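Putative NADPH:quinone reductase (Bacillus thuringiensis, PDB 3GMS) is a putative NADPH:quinone reductase of the medium-chain dehydrogenase/reductase type, probably transferring hydride from NADPH to a quinone, although its function is not established. Local coordinates at residues E69-V74 against I117-A122; P92-G97 against W271-S276; S165-F170 against N293-F298. One frame throughout, in Å; residues are numbered along the deposited sequence.

In the fold
From the N terminus, the chain first enters the GroES-like part, where interaction 1 closes a 42-residue excursion by bringing helix 119-122 back to strand 71-77. Interaction 2 opens inside that loop, at 92-97, and closes much later at 271-276, so the two cross. Interaction 3 opens at 165-170, within the span of interaction 2, and closes beyond it at 293-298, so these two cross as well. Interactions 1 and 3 follow in series, yet their segments touch at T121 and F298. Interaction 1 packs helix 119-122 on the sheet of the GroES-like part, whereas interaction 2 reaches from that part to the Rossmann part, and interaction 3 lays the loop before strand 301-306 on a Rossmann helix.

Interaction 1: E69-V74 against I117-A122; sequences EGVGIV and IDDFTA
It is D119 CB, rather than its carboxylate, that makes the closest side-chain contact with V71, at CG1 (4.0 Å); the side chains cross at about a right angle, and the carboxylate oxygens are bound by R89 (OD1, a salt bridge) and Y332 (OD2). The neighbouring carboxylate, that of D118, serves the helix 119-122 that it N-caps. T121 N reaches D118 OD1 at 2.9 Å from above the plane, 47° out of it, whereas T121 OG1 donates to D118 OD2 on its syn side at 2.7 Å. Aspartate suits this position because its short chain folds back over the first turn.

V71 is the first residue of strand 71-77, in the sheet of the GroES-like part of a medium-chain dehydrogenase/reductase, which helix 119-122 covers here, and carries the apolar contact. Its chi1 of 63° places CG1 between the backbone N and the carbonyl carbon, where it lies 3.5 Å from D119 O, and turns CG2 to A122, whose CB is 4.0 Å from it. The beta-branch thus straddles one helical turn, and the small methyl of A122 lets the strand come close.

On the N-terminal side of V71 a water links the segments, donating to A122 O at 3.0 Å and to E69 OE2 at 2.9 Å, and accepting from G70 N at 3.2 Å. E69 is held further by N45 at OE1 and Y126 N at OE2. G70 has a phi of 143°, at which a CB would press against the carbonyl O of E69, hence a glycine here.

No direct hydrogen bond crosses between the segments. Aliphatic branches seat the helix on the strand, a water carries the polar link, and D119, paired with R89, probably stays ionised.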
ATOM      1  N   GLU A  69      -1.013   8.377  -3.158  1.00 19.59           N
ATOM      2  CA  GLU A  69       0.417   8.490  -3.473  1.00 19.78           C
ATOM      3  C   GLU A  69       0.735   8.928  -4.911  1.00 19.58           C
ATOM      4  O   GLU A  69      -0.164   9.090  -5.749  1.00 18.76           O
ATOM      5  CB  GLU A  69       1.192   7.234  -3.046  1.00 21.29           C
ATOM      6  CG  GLU A  69       0.964   6.039  -3.887  1.00 23.43           C
ATOM      7  CD  GLU A  69       1.844   4.848  -3.480  1.00 26.37           C
ATOM      8  OE1 GLU A  69       1.281   3.766  -3.410  1.00 26.07           O
ATOM      9  OE2 GLU A  69       3.084   4.972  -3.274  1.00 25.04           O
ATOM     10  N   GLY A  70       2.014   9.114  -5.175  1.00 18.27           N
ATOM     11  CA  GLY A  70       2.503   9.557  -6.486  1.00 18.38           C
ATOM     12  C   GLY A  70       3.686  10.502  -6.332  1.00 19.58           C
ATOM     13  O   GLY A  70       4.050  10.886  -5.210  1.00 19.81           O
ATOM     14  N   VAL A  71       4.254  10.901  -7.468  1.00 19.66           N
ATOM     15  CA  VAL A  71       5.462  11.707  -7.472  1.00 20.42           C
ATOM     16  C   VAL A  71       5.206  12.939  -8.342  1.00 20.34           C
ATOM     17  O   VAL A  71       4.433  12.874  -9.301  1.00 21.35           O
ATOM     18  CB  VAL A  71       6.625  10.881  -8.043  1.00 20.49           C
ATOM     19  CG1 VAL A  71       6.353  10.506  -9.504  1.00 20.68           C
ATOM     20  CG2 VAL A  71       7.960  11.623  -7.914  1.00 21.43           C
ATOM     21  N   GLY A  72       5.853  14.053  -8.004  1.00 20.12           N
ATOM     22  CA  GLY A  72       5.735  15.274  -8.820  1.00 20.68           C
ATOM     23  C   GLY A  72       6.911  16.200  -8.562  1.00 21.18           C
ATOM     24  O   GLY A  72       7.864  15.825  -7.861  1.00 21.35           O
ATOM     25  N   ILE A  73       6.826  17.405  -9.139  1.00 22.24           N
ATOM     26  CA  ILE A  73       7.890  18.428  -9.050  1.00 24.08           C
ATOM     27  C   ILE A  73       7.384  19.616  -8.257  1.00 23.83           C
ATOM     28  O   ILE A  73       6.316  20.129  -8.551  1.00 23.62           O
ATOM     29  CB  ILE A  73       8.273  18.949 -10.469  1.00 24.32           C
ATOM     30  CG1 ILE A  73       8.743  17.809 -11.349  1.00 26.20           C
ATOM     31  CG2 ILE A  73       9.319  20.108 -10.370  1.00 28.19           C
ATOM     32  CD1 ILE A  73       9.957  17.137 -10.792  1.00 29.89           C
ATOM     33  N   VAL A  74       8.153  20.050  -7.257  1.00 24.09           N
ATOM     34  CA  VAL A  74       7.770  21.191  -6.464  1.00 24.97           C
ATOM     35  C   VAL A  74       7.840  22.413  -7.352  1.00 26.02           C
ATOM     36  O   VAL A  74       8.880  22.640  -7.984  1.00 26.24           O
ATOM     37  CB  VAL A  74       8.739  21.413  -5.282  1.00 24.12           C
ATOM     38  CG1 VAL A  74       8.369  22.662  -4.466  1.00 25.81           C
ATOM     39  CG2 VAL A  74       8.815  20.194  -4.376  1.00 23.80           C
ATOM     40  N   ILE A 117      16.107   7.180  -8.999  1.00 28.74           N
ATOM     41  CA  ILE A 117      14.830   6.446  -8.969  1.00 27.15           C
ATOM     42  C   ILE A 117      13.836   6.993  -9.994  1.00 26.19           C
ATOM     43  O   ILE A 117      13.541   8.179  -9.985  1.00 25.60           O
ATOM     44  CB  ILE A 117      14.248   6.456  -7.539  1.00 26.68           C
ATOM     45  CG1 ILE A 117      15.227   5.709  -6.602  1.00 28.46           C
ATOM     46  CG2 ILE A 117      12.783   5.944  -7.532  1.00 27.23           C
ATOM     47  CD1 ILE A 117      14.709   5.393  -5.243  1.00 29.31           C
ATOM     48  N   ASP A 118      13.369   6.152 -10.898  1.00 25.67           N
ATOM     49  CA  ASP A 118      12.454   6.628 -11.964  1.00 25.43           C
ATOM     50  C   ASP A 118      11.072   6.978 -11.370  1.00 24.23           C
ATOM     51  O   ASP A 118      10.753   6.567 -10.242  1.00 22.57           O
ATOM     52  CB  ASP A 118      12.300   5.585 -13.078  1.00 25.98           C
ATOM     53  CG  ASP A 118      11.502   4.370 -12.624  1.00 27.79           C
ATOM     54  OD1 ASP A 118      10.242   4.398 -12.696  1.00 30.33           O
ATOM     55  OD2 ASP A 118      12.111   3.379 -12.213  1.00 32.00           O
ATOM     56  N   ASP A 119      10.283   7.766 -12.105  1.00 23.54           N
ATOM     57  CA  ASP A 119       8.960   8.233 -11.627  1.00 23.16           C
ATOM     58  C   ASP A 119       8.010   7.073 -11.264  1.00 23.04           C
ATOM     59  O   ASP A 119       7.233   7.173 -10.316  1.00 21.94           O
ATOM     60  CB  ASP A 119       8.224   9.037 -12.709  1.00 23.63           C
ATOM     61  CG  ASP A 119       8.942  10.308 -13.108  1.00 27.33           C
ATOM     62  OD1 ASP A 119       9.749  10.862 -12.328  1.00 23.72           O
ATOM     63  OD2 ASP A 119       8.695  10.751 -14.232  1.00 29.61           O
ATOM     64  N   PHE A 120       8.037   5.986 -12.028  1.00 23.11           N
ATOM     65  CA  PHE A 120       7.060   4.916 -11.786  1.00 23.76           C
ATOM     66  C   PHE A 120       7.386   4.068 -10.558  1.00 23.29           C
ATOM     67  O   PHE A 120       6.507   3.652  -9.791  1.00 23.59           O
ATOM     68  CB  PHE A 120       6.869   4.071 -13.045  1.00 24.77           C
ATOM     69  CG  PHE A 120       6.223   4.834 -14.144  1.00 22.11           C
ATOM     70  CD1 PHE A 120       4.828   4.800 -14.309  1.00 22.28           C
ATOM     71  CD2 PHE A 120       7.011   5.631 -15.006  1.00 23.80           C
ATOM     72  CE1 PHE A 120       4.207   5.545 -15.344  1.00 23.12           C
ATOM     73  CE2 PHE A 120       6.411   6.359 -16.049  1.00 25.10           C
ATOM     74  CZ  PHE A 120       4.995   6.316 -16.222  1.00 23.70           C
ATOM     75  N   THR A 121       8.680   3.911 -10.310  1.00 22.09           N
ATOM     76  CA  THR A 121       9.132   3.303  -9.069  1.00 22.21           C
ATOM     77  C   THR A 121       8.794   4.234  -7.910  1.00 20.95           C
ATOM     78  O   THR A 121       8.237   3.800  -6.897  1.00 20.83           O
ATOM     79  CB  THR A 121      10.654   3.008  -9.174  1.00 22.26           C
ATOM     80  OG1 THR A 121      10.841   2.075 -10.236  1.00 24.25           O
ATOM     81  CG2 THR A 121      11.171   2.403  -7.855  1.00 24.78           C
ATOM     82  N   ALA A 122       9.146   5.530  -8.031  1.00 19.74           N
ATOM     83  CA  ALA A 122       8.853   6.480  -6.974  1.00 20.37           C
ATOM     84  C   ALA A 122       7.362   6.559  -6.632  1.00 19.18           C
ATOM     85  O   ALA A 122       6.964   6.658  -5.458  1.00 20.21           O
ATOM     86  CB  ALA A 122       9.374   7.896  -7.378  1.00 19.35           C
TER
HETATM   87  O   HOH W   1       4.424   7.412  -4.023  1.00 23.14           O

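Interaction 2: P92-G97 against W271-S276; sequences PLRGEG and WNDEVS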
ATOM      1  N   PRO A  92       4.447  14.082  -2.566  1.00 21.63           N
ATOM      2  CA  PRO A  92       3.738  15.001  -1.643  1.00 22.40           C
ATOM      3  C   PRO A  92       2.630  14.282  -0.831  1.00 21.49           C
ATOM      4  O   PRO A  92       1.457  14.270  -1.235  1.00 22.95           O
ATOM      5  CB  PRO A  92       3.170  16.025  -2.589  1.00 22.30           C
ATOM      6  CG  PRO A  92       2.886  15.270  -3.882  1.00 22.55           C
ATOM      7  CD  PRO A  92       3.927  14.176  -3.962  1.00 22.34           C
ATOM      8  N   LEU A  93       3.009  13.656   0.269  1.00 22.55           N
ATOM      9  CA  LEU A  93       2.118  12.688   0.940  1.00 21.74           C
ATOM     10  C   LEU A  93       1.408  13.339   2.119  1.00 21.85           C
ATOM     11  O   LEU A  93       1.806  14.415   2.551  1.00 22.98           O
ATOM     12  CB  LEU A  93       2.915  11.450   1.360  1.00 21.45           C
ATOM     13  CG  LEU A  93       3.768  10.792   0.272  1.00 20.88           C
ATOM     14  CD1 LEU A  93       4.600   9.614   0.800  1.00 20.25           C
ATOM     15  CD2 LEU A  93       2.865  10.304  -0.901  1.00 18.80           C
ATOM     16  N   ARG A  94       0.339  12.699   2.594  1.00 22.26           N
ATOM     17  CA  ARG A  94      -0.408  13.104   3.812  1.00 22.15           C
ATOM     18  C   ARG A  94      -0.955  14.512   3.716  1.00 23.42           C
ATOM     19  O   ARG A  94      -1.004  15.251   4.728  1.00 24.43           O
ATOM     20  CB  ARG A  94       0.487  12.943   5.063  1.00 21.87           C
ATOM     21  CG  ARG A  94       1.010  11.537   5.234  1.00 21.09           C
ATOM     22  CD  ARG A  94       1.980  11.329   6.412  1.00 21.83           C
ATOM     23  NE  ARG A  94       1.420  11.753   7.706  1.00 22.43           N
ATOM     24  CZ  ARG A  94       2.089  11.639   8.849  1.00 22.45           C
ATOM     25  NH1 ARG A  94       3.289  11.055   8.852  1.00 21.80           N
ATOM     26  NH2 ARG A  94       1.559  12.097   9.980  1.00 21.32           N
ATOM     27  N   GLY A  95      -1.349  14.896   2.510  1.00 22.66           N
ATOM     28  CA  GLY A  95      -1.968  16.197   2.259  1.00 22.76           C
ATOM     29  C   GLY A  95      -3.187  15.944   1.406  1.00 22.08           C
ATOM     30  O   GLY A  95      -4.036  15.085   1.732  1.00 21.59           O
ATOM     31  N   GLU A  96      -3.286  16.683   0.312  1.00 21.89           N
ATOM     32  CA  GLU A  96      -4.424  16.545  -0.582  1.00 22.22           C
ATOM     33  C   GLU A  96      -4.406  15.257  -1.383  1.00 21.20           C
ATOM     34  O   GLU A  96      -3.366  14.632  -1.558  1.00 20.14           O
ATOM     35  CB  GLU A  96      -4.490  17.715  -1.563  1.00 23.37           C
ATOM     36  CG  GLU A  96      -4.712  19.035  -0.849  1.00 26.33           C
ATOM     37  CD  GLU A  96      -4.669  20.195  -1.803  1.00 30.75           C
ATOM     38  OE1 GLU A  96      -3.857  20.171  -2.753  1.00 31.04           O
ATOM     39  OE2 GLU A  96      -5.461  21.136  -1.581  1.00 30.37           O
ATOM     40  N   GLY A  97      -5.582  14.905  -1.920  1.00 21.36           N
ATOM     41  CA  GLY A  97      -5.673  13.785  -2.855  1.00 19.42           C
ATOM     42  C   GLY A  97      -4.757  13.941  -4.029  1.00 18.91           C
ATOM     43  O   GLY A  97      -4.568  15.040  -4.560  1.00 19.85           O
ATOM     44  N   TRP A 271      -0.226   4.394  12.200  1.00 21.47           N
ATOM     45  CA  TRP A 271       1.245   4.418  12.316  1.00 21.74           C
ATOM     46  C   TRP A 271       1.830   5.817  12.034  1.00 21.80           C
ATOM     47  O   TRP A 271       2.696   6.329  12.784  1.00 22.81           O
ATOM     48  CB  TRP A 271       1.893   3.394  11.408  1.00 20.17           C
ATOM     49  CG  TRP A 271       3.393   3.307  11.707  1.00 20.78           C
ATOM     50  CD1 TRP A 271       3.965   2.688  12.765  1.00 20.99           C
ATOM     51  CD2 TRP A 271       4.461   3.912  10.953  1.00 22.25           C
ATOM     52  NE1 TRP A 271       5.356   2.829  12.703  1.00 22.23           N
ATOM     53  CE2 TRP A 271       5.679   3.575  11.605  1.00 23.16           C
ATOM     54  CE3 TRP A 271       4.512   4.678   9.779  1.00 21.80           C
ATOM     55  CZ2 TRP A 271       6.935   4.000  11.129  1.00 23.81           C
ATOM     56  CZ3 TRP A 271       5.761   5.073   9.279  1.00 23.29           C
ATOM     57  CH2 TRP A 271       6.959   4.737   9.970  1.00 21.47           C
ATOM     58  N   ASN A 272       1.370   6.427  10.944  1.00 22.14           N
ATOM     59  CA  ASN A 272       1.732   7.811  10.594  1.00 22.48           C
ATOM     60  C   ASN A 272       1.625   8.778  11.769  1.00 22.90           C
ATOM     61  O   ASN A 272       2.454   9.678  11.896  1.00 22.76           O
ATOM     62  CB  ASN A 272       0.845   8.336   9.459  1.00 23.17           C
ATOM     63  CG  ASN A 272       1.230   7.781   8.079  1.00 21.39           C
ATOM     64  OD1 ASN A 272       2.206   7.048   7.930  1.00 22.65           O
ATOM     65  ND2 ASN A 272       0.446   8.148   7.061  1.00 22.02           N
ATOM     66  N   ASP A 273       0.612   8.606  12.615  1.00 22.42           N
ATOM     67  CA  ASP A 273       0.405   9.500  13.755  1.00 22.77           C
ATOM     68  C   ASP A 273       1.140   9.073  15.016  1.00 22.53           C
ATOM     69  O   ASP A 273       1.179   9.866  15.944  1.00 24.52           O
ATOM     70  CB  ASP A 273      -1.083   9.619  14.080  1.00 22.72           C
ATOM     71  CG  ASP A 273      -1.845  10.461  13.059  1.00 27.17           C
ATOM     72  OD1 ASP A 273      -1.225  11.211  12.294  1.00 30.81           O
ATOM     73  OD2 ASP A 273      -3.090  10.376  13.042  1.00 31.64           O
ATOM     74  N   GLU A 274       1.683   7.843  15.042  1.00 21.08           N
ATOM     75  CA  GLU A 274       2.362   7.230  16.193  1.00 20.44           C
ATOM     76  C   GLU A 274       3.861   7.464  16.185  1.00 20.87           C
ATOM     77  O   GLU A 274       4.577   7.175  17.177  1.00 20.66           O
ATOM     78  CB  GLU A 274       2.054   5.737  16.200  1.00 21.47           C
ATOM     79  CG  GLU A 274       0.603   5.509  16.644  1.00 21.55           C
ATOM     80  CD  GLU A 274       0.094   4.062  16.460  1.00 24.39           C
ATOM     81  OE1 GLU A 274       0.833   3.158  16.014  1.00 25.57           O
ATOM     82  OE2 GLU A 274      -1.077   3.855  16.825  1.00 25.63           O
ATOM     83  N   VAL A 275       4.340   7.994  15.070  1.00 21.28           N
ATOM     84  CA  VAL A 275       5.782   8.278  14.942  1.00 22.79           C
ATOM     85  C   VAL A 275       6.003   9.745  14.611  1.00 23.27           C
ATOM     86  O   VAL A 275       5.115  10.411  14.068  1.00 23.81           O
ATOM     87  CB  VAL A 275       6.463   7.344  13.890  1.00 22.07           C
ATOM     88  CG1 VAL A 275       6.272   5.916  14.284  1.00 23.63           C
ATOM     89  CG2 VAL A 275       5.932   7.622  12.452  1.00 22.35           C
ATOM     90  N   SER A 276       7.195  10.273  14.927  1.00 23.84           N
ATOM     91  CA  SER A 276       7.485  11.654  14.599  1.00 24.18           C
ATOM     92  C   SER A 276       7.668  11.823  13.071  1.00 24.29           C
ATOM     93  O   SER A 276       7.992  10.871  12.387  1.00 23.23           O
ATOM     94  CB  SER A 276       8.774  12.125  15.281  1.00 25.12           C
ATOM     95  OG  SER A 276       9.876  11.385  14.781  1.00 25.60           O
TER
HETATM   96  O   HOH W   2       4.760  11.266  11.348  1.00 29.82           O
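R94 lies over N272 and so joins the two halves of a medium-chain dehydrogenase/reductase fold: the loop after strand 89-92 in the GroES-like part, and helix 268-274, which follows the last strand of the Rossmann sheet. The CB of R94 points toward the helix, and the chain beyond it runs along the amide of N272. CG is 3.9 Å from N272 ND2, and CD comes to 3.6 Å from the same nitrogen. At chi3 (55°) the chain bends, laying the guanidinium flat against N272, with NE still close to ND2 and CZ 3.6 Å from N272 CB, which sits over the centre of one guanidinium face. The guanidinium and amide planes are only 10° apart, a stack in which the two side chains slide past each other in opposite directions.

An asparagine suits this place because its amide is flat enough to lie under the guanidinium while its polar ends are bound elsewhere, ND2 to Y126 OH and OD1 to W280 NE1. R94 in turn has cation-pi contacts with F109 and W280, so the guanidinium meets aromatic rings as well as the amide.

At the tip, NH2 makes a weak, bent bond to N272 O, with an N-H...O angle of 120°. D273, exposed to solvent, adds a long salt bridge, OD1 to R94 NH2 at 3.7 Å, with its carboxylate plane turned well away from that of the guanidinium. In the guanidinium plane, at its edge, a water accepts from R94 NH1 at 2.9 Å and donates to both N272 O and V275 O, each also 2.9 Å away.

Interaction 3: S165-F170 against N293-F298; sequences SQILNF and NEQLRF
I167, near the C-terminal end of helix 156-168, sets its CD1 against Q295 and, more loosely, L296, which lie in the loop after helix 277-292. That loop begins at N293, whose ND2 gives a weak hydrogen bond to Q295 OE1 at 3.4 Å, two residues on. E294 follows with a positive phi of 62° and leaves the preceding helix in a Schellman motif, turning the chain out of the helical path; its side chain is exposed, as befits a charged residue on the outside of such a turn.

Q295 then brings the chain to I167. Its CB is 3.9 Å from I167 CD1 and 4.0 Å from I167 CG1, and Q295 O lies 3.5 Å from I167 CD1. The aliphatic base of glutamine therefore does the packing, while the chain, extended beyond CG, carries the amide onward, where N293 ND2 makes its weak bond to it. On the other side of the contact, a chi1 of -66° sets I167 CG1 beside the backbone N and opposite the carbonyl carbon, from where the ethyl branch reaches across to the loop.

At L296 the side chain is buried. Its CD1 stands 4.3 Å from I167 CD1, an apolar touch at the edge of a patch that it shares with L290 and Q163. R297 has an exposed side chain, but its backbone N is bound by Q163 OE1, giving the loop a polar tie to the same helix. F298 ends the segment by turning its ring to L160, P129 and V291.

Helix 156-168 links the parallel strands 147-150 and 171-176, so the loop to strand 301-306 of the mixed sheet rests against the first beta-alpha-beta crossover of the Rossmann fold.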
ATOM      1  N   SER A 165      11.490 -10.883   3.245  1.00 25.09           N
ATOM      2  CA  SER A 165      11.955 -12.107   3.935  1.00 26.63           C
ATOM      3  C   SER A 165      13.477 -12.332   3.734  1.00 27.65           C
ATOM      4  O   SER A 165      14.169 -12.806   4.637  1.00 28.63           O
ATOM      5  CB  SER A 165      11.131 -13.325   3.541  1.00 27.12           C
ATOM      6  OG  SER A 165      11.459 -13.815   2.248  1.00 28.10           O
ATOM      7  N   GLN A 166      13.977 -11.985   2.547  1.00 27.62           N
ATOM      8  CA  GLN A 166      15.394 -12.108   2.222  1.00 28.99           C
ATOM      9  C   GLN A 166      16.169 -11.030   2.895  1.00 28.79           C
ATOM     10  O   GLN A 166      17.192 -11.327   3.516  1.00 29.94           O
ATOM     11  CB  GLN A 166      15.630 -12.081   0.702  1.00 28.71           C
ATOM     12  CG  GLN A 166      14.848 -13.201   0.019  1.00 30.84           C
ATOM     13  CD  GLN A 166      15.276 -14.601   0.516  1.00 36.07           C
ATOM     14  OE1 GLN A 166      16.460 -14.865   0.704  1.00 38.44           O
ATOM     15  NE2 GLN A 166      14.314 -15.490   0.697  1.00 37.73           N
ATOM     16  N   ILE A 167      15.666  -9.791   2.833  1.00 28.76           N
ATOM     17  CA  ILE A 167      16.324  -8.653   3.486  1.00 28.69           C
ATOM     18  C   ILE A 167      16.424  -8.810   5.016  1.00 29.73           C
ATOM     19  O   ILE A 167      17.478  -8.514   5.632  1.00 29.75           O
ATOM     20  CB  ILE A 167      15.604  -7.301   3.148  1.00 27.76           C
ATOM     21  CG1 ILE A 167      15.737  -6.976   1.649  1.00 28.02           C
ATOM     22  CG2 ILE A 167      16.195  -6.143   3.972  1.00 29.18           C
ATOM     23  CD1 ILE A 167      14.678  -5.962   1.123  1.00 29.39           C
ATOM     24  N   LEU A 168      15.341  -9.280   5.620  1.00 29.20           N
ATOM     25  CA  LEU A 168      15.258  -9.349   7.093  1.00 30.50           C
ATOM     26  C   LEU A 168      15.471 -10.766   7.654  1.00 30.67           C
ATOM     27  O   LEU A 168      15.354 -10.987   8.869  1.00 30.88           O
ATOM     28  CB  LEU A 168      13.917  -8.754   7.585  1.00 29.65           C
ATOM     29  CG  LEU A 168      13.652  -7.282   7.200  1.00 28.49           C
ATOM     30  CD1 LEU A 168      12.195  -6.957   7.500  1.00 28.12           C
ATOM     31  CD2 LEU A 168      14.600  -6.289   7.870  1.00 30.74           C
ATOM     32  N   ASN A 169      15.791 -11.706   6.773  1.00 31.03           N
ATOM     33  CA  ASN A 169      16.135 -13.094   7.156  1.00 31.57           C
ATOM     34  C   ASN A 169      15.054 -13.808   7.950  1.00 31.46           C
ATOM     35  O   ASN A 169      15.305 -14.323   9.039  1.00 32.69           O
ATOM     36  CB  ASN A 169      17.463 -13.121   7.928  1.00 33.01           C
ATOM     37  CG  ASN A 169      18.579 -12.442   7.179  1.00 36.12           C
ATOM     38  OD1 ASN A 169      18.975 -12.887   6.099  1.00 41.58           O
ATOM     39  ND2 ASN A 169      19.107 -11.367   7.749  1.00 41.84           N
ATOM     40  N   PHE A 170      13.839 -13.852   7.413  1.00 29.79           N
ATOM     41  CA  PHE A 170      12.783 -14.638   8.007  1.00 28.34           C
ATOM     42  C   PHE A 170      12.221 -15.485   6.904  1.00 27.80           C
ATOM     43  O   PHE A 170      12.597 -15.313   5.744  1.00 27.89           O
ATOM     44  CB  PHE A 170      11.704 -13.791   8.712  1.00 27.84           C
ATOM     45  CG  PHE A 170      10.924 -12.868   7.789  1.00 26.26           C
ATOM     46  CD1 PHE A 170       9.848 -13.336   7.046  1.00 26.15           C
ATOM     47  CD2 PHE A 170      11.239 -11.517   7.742  1.00 25.86           C
ATOM     48  CE1 PHE A 170       9.101 -12.503   6.226  1.00 25.91           C
ATOM     49  CE2 PHE A 170      10.535 -10.657   6.928  1.00 25.66           C
ATOM     50  CZ  PHE A 170       9.443 -11.128   6.163  1.00 23.25           C
ATOM     51  N   ASN A 293      19.693   0.110  -3.919  1.00 31.98           N
ATOM     52  CA  ASN A 293      20.607  -1.044  -3.847  1.00 33.17           C
ATOM     53  C   ASN A 293      20.039  -2.264  -4.530  1.00 32.99           C
ATOM     54  O   ASN A 293      20.636  -3.337  -4.478  1.00 32.92           O
ATOM     55  CB  ASN A 293      20.928  -1.417  -2.393  1.00 33.90           C
ATOM     56  CG  ASN A 293      21.676  -0.333  -1.662  1.00 37.89           C
ATOM     57  OD1 ASN A 293      22.100   0.665  -2.258  1.00 43.96           O
ATOM     58  ND2 ASN A 293      21.809  -0.495  -0.340  1.00 42.23           N
ATOM     59  N   GLU A 294      18.862  -2.122  -5.127  1.00 33.10           N
ATOM     60  CA  GLU A 294      18.180  -3.247  -5.777  1.00 33.58           C
ATOM     61  C   GLU A 294      17.782  -4.436  -4.865  1.00 33.39           C
ATOM     62  O   GLU A 294      17.573  -5.547  -5.346  1.00 34.46           O
ATOM     63  CB  GLU A 294      18.970  -3.689  -7.024  1.00 35.16           C
ATOM     64  CG  GLU A 294      18.947  -2.594  -8.120  1.00 39.09           C
ATOM     65  CD  GLU A 294      19.750  -2.938  -9.378  1.00 44.61           C
ATOM     66  OE1 GLU A 294      20.816  -3.576  -9.274  1.00 47.00           O
ATOM     67  OE2 GLU A 294      19.319  -2.530 -10.478  1.00 48.27           O
ATOM     68  N   GLN A 295      17.612  -4.180  -3.566  1.00 31.75           N
ATOM     69  CA  GLN A 295      17.109  -5.185  -2.609  1.00 30.27           C
ATOM     70  C   GLN A 295      15.592  -5.258  -2.653  1.00 29.34           C
ATOM     71  O   GLN A 295      14.977  -6.286  -2.366  1.00 28.59           O
ATOM     72  CB  GLN A 295      17.573  -4.840  -1.202  1.00 30.23           C
ATOM     73  CG  GLN A 295      19.084  -4.965  -1.051  1.00 33.17           C
ATOM     74  CD  GLN A 295      19.560  -4.391   0.234  1.00 35.24           C
ATOM     75  OE1 GLN A 295      19.981  -3.243   0.286  1.00 40.10           O
ATOM     76  NE2 GLN A 295      19.457  -5.161   1.298  1.00 38.74           N
ATOM     77  N   LEU A 296      15.004  -4.140  -3.027  1.00 27.73           N
ATOM     78  CA  LEU A 296      13.571  -4.026  -3.162  1.00 28.31           C
ATOM     79  C   LEU A 296      13.190  -3.541  -4.574  1.00 27.83           C
ATOM     80  O   LEU A 296      13.699  -2.533  -5.027  1.00 27.65           O
ATOM     81  CB  LEU A 296      13.109  -3.012  -2.131  1.00 27.95           C
ATOM     82  CG  LEU A 296      11.697  -3.100  -1.584  1.00 31.00           C
ATOM     83  CD1 LEU A 296      11.346  -4.500  -1.076  1.00 30.80           C
ATOM     84  CD2 LEU A 296      11.575  -2.048  -0.465  1.00 27.61           C
ATOM     85  N   ARG A 297      12.295  -4.248  -5.252  1.00 27.85           N
ATOM     86  CA  ARG A 297      11.846  -3.831  -6.571  1.00 28.56           C
ATOM     87  C   ARG A 297      10.327  -3.833  -6.612  1.00 27.56           C
ATOM     88  O   ARG A 297       9.687  -4.667  -5.963  1.00 26.61           O
ATOM     89  CB  ARG A 297      12.360  -4.791  -7.656  1.00 29.42           C
ATOM     90  CG  ARG A 297      13.888  -4.820  -7.789  1.00 35.60           C
ATOM     91  CD  ARG A 297      14.285  -5.813  -8.868  1.00 41.48           C
ATOM     92  NE  ARG A 297      14.179  -7.180  -8.356  1.00 46.74           N
ATOM     93  CZ  ARG A 297      13.967  -8.258  -9.109  1.00 50.00           C
ATOM     94  NH1 ARG A 297      13.833  -8.147 -10.428  1.00 51.72           N
ATOM     95  NH2 ARG A 297      13.901  -9.457  -8.540  1.00 51.69           N
ATOM     96  N   PHE A 298       9.750  -2.891  -7.361  1.00 26.67           N
ATOM     97  CA  PHE A 298       8.290  -2.746  -7.319  1.00 27.11           C
ATOM     98  C   PHE A 298       7.693  -3.384  -8.550  1.00 27.67           C
ATOM     99  O   PHE A 298       8.436  -3.964  -9.364  1.00 28.06           O
ATOM    100  CB  PHE A 298       7.854  -1.277  -7.117  1.00 27.61           C
ATOM    101  CG  PHE A 298       8.393  -0.640  -5.863  1.00 26.77           C
ATOM    102  CD1 PHE A 298       8.607  -1.388  -4.700  1.00 26.91           C
ATOM    103  CD2 PHE A 298       8.676   0.729  -5.834  1.00 27.32           C
ATOM    104  CE1 PHE A 298       9.131  -0.801  -3.533  1.00 24.75           C
ATOM    105  CE2 PHE A 298       9.158   1.325  -4.674  1.00 23.81           C
ATOM    106  CZ  PHE A 298       9.390   0.548  -3.502  1.00 24.02           C
TER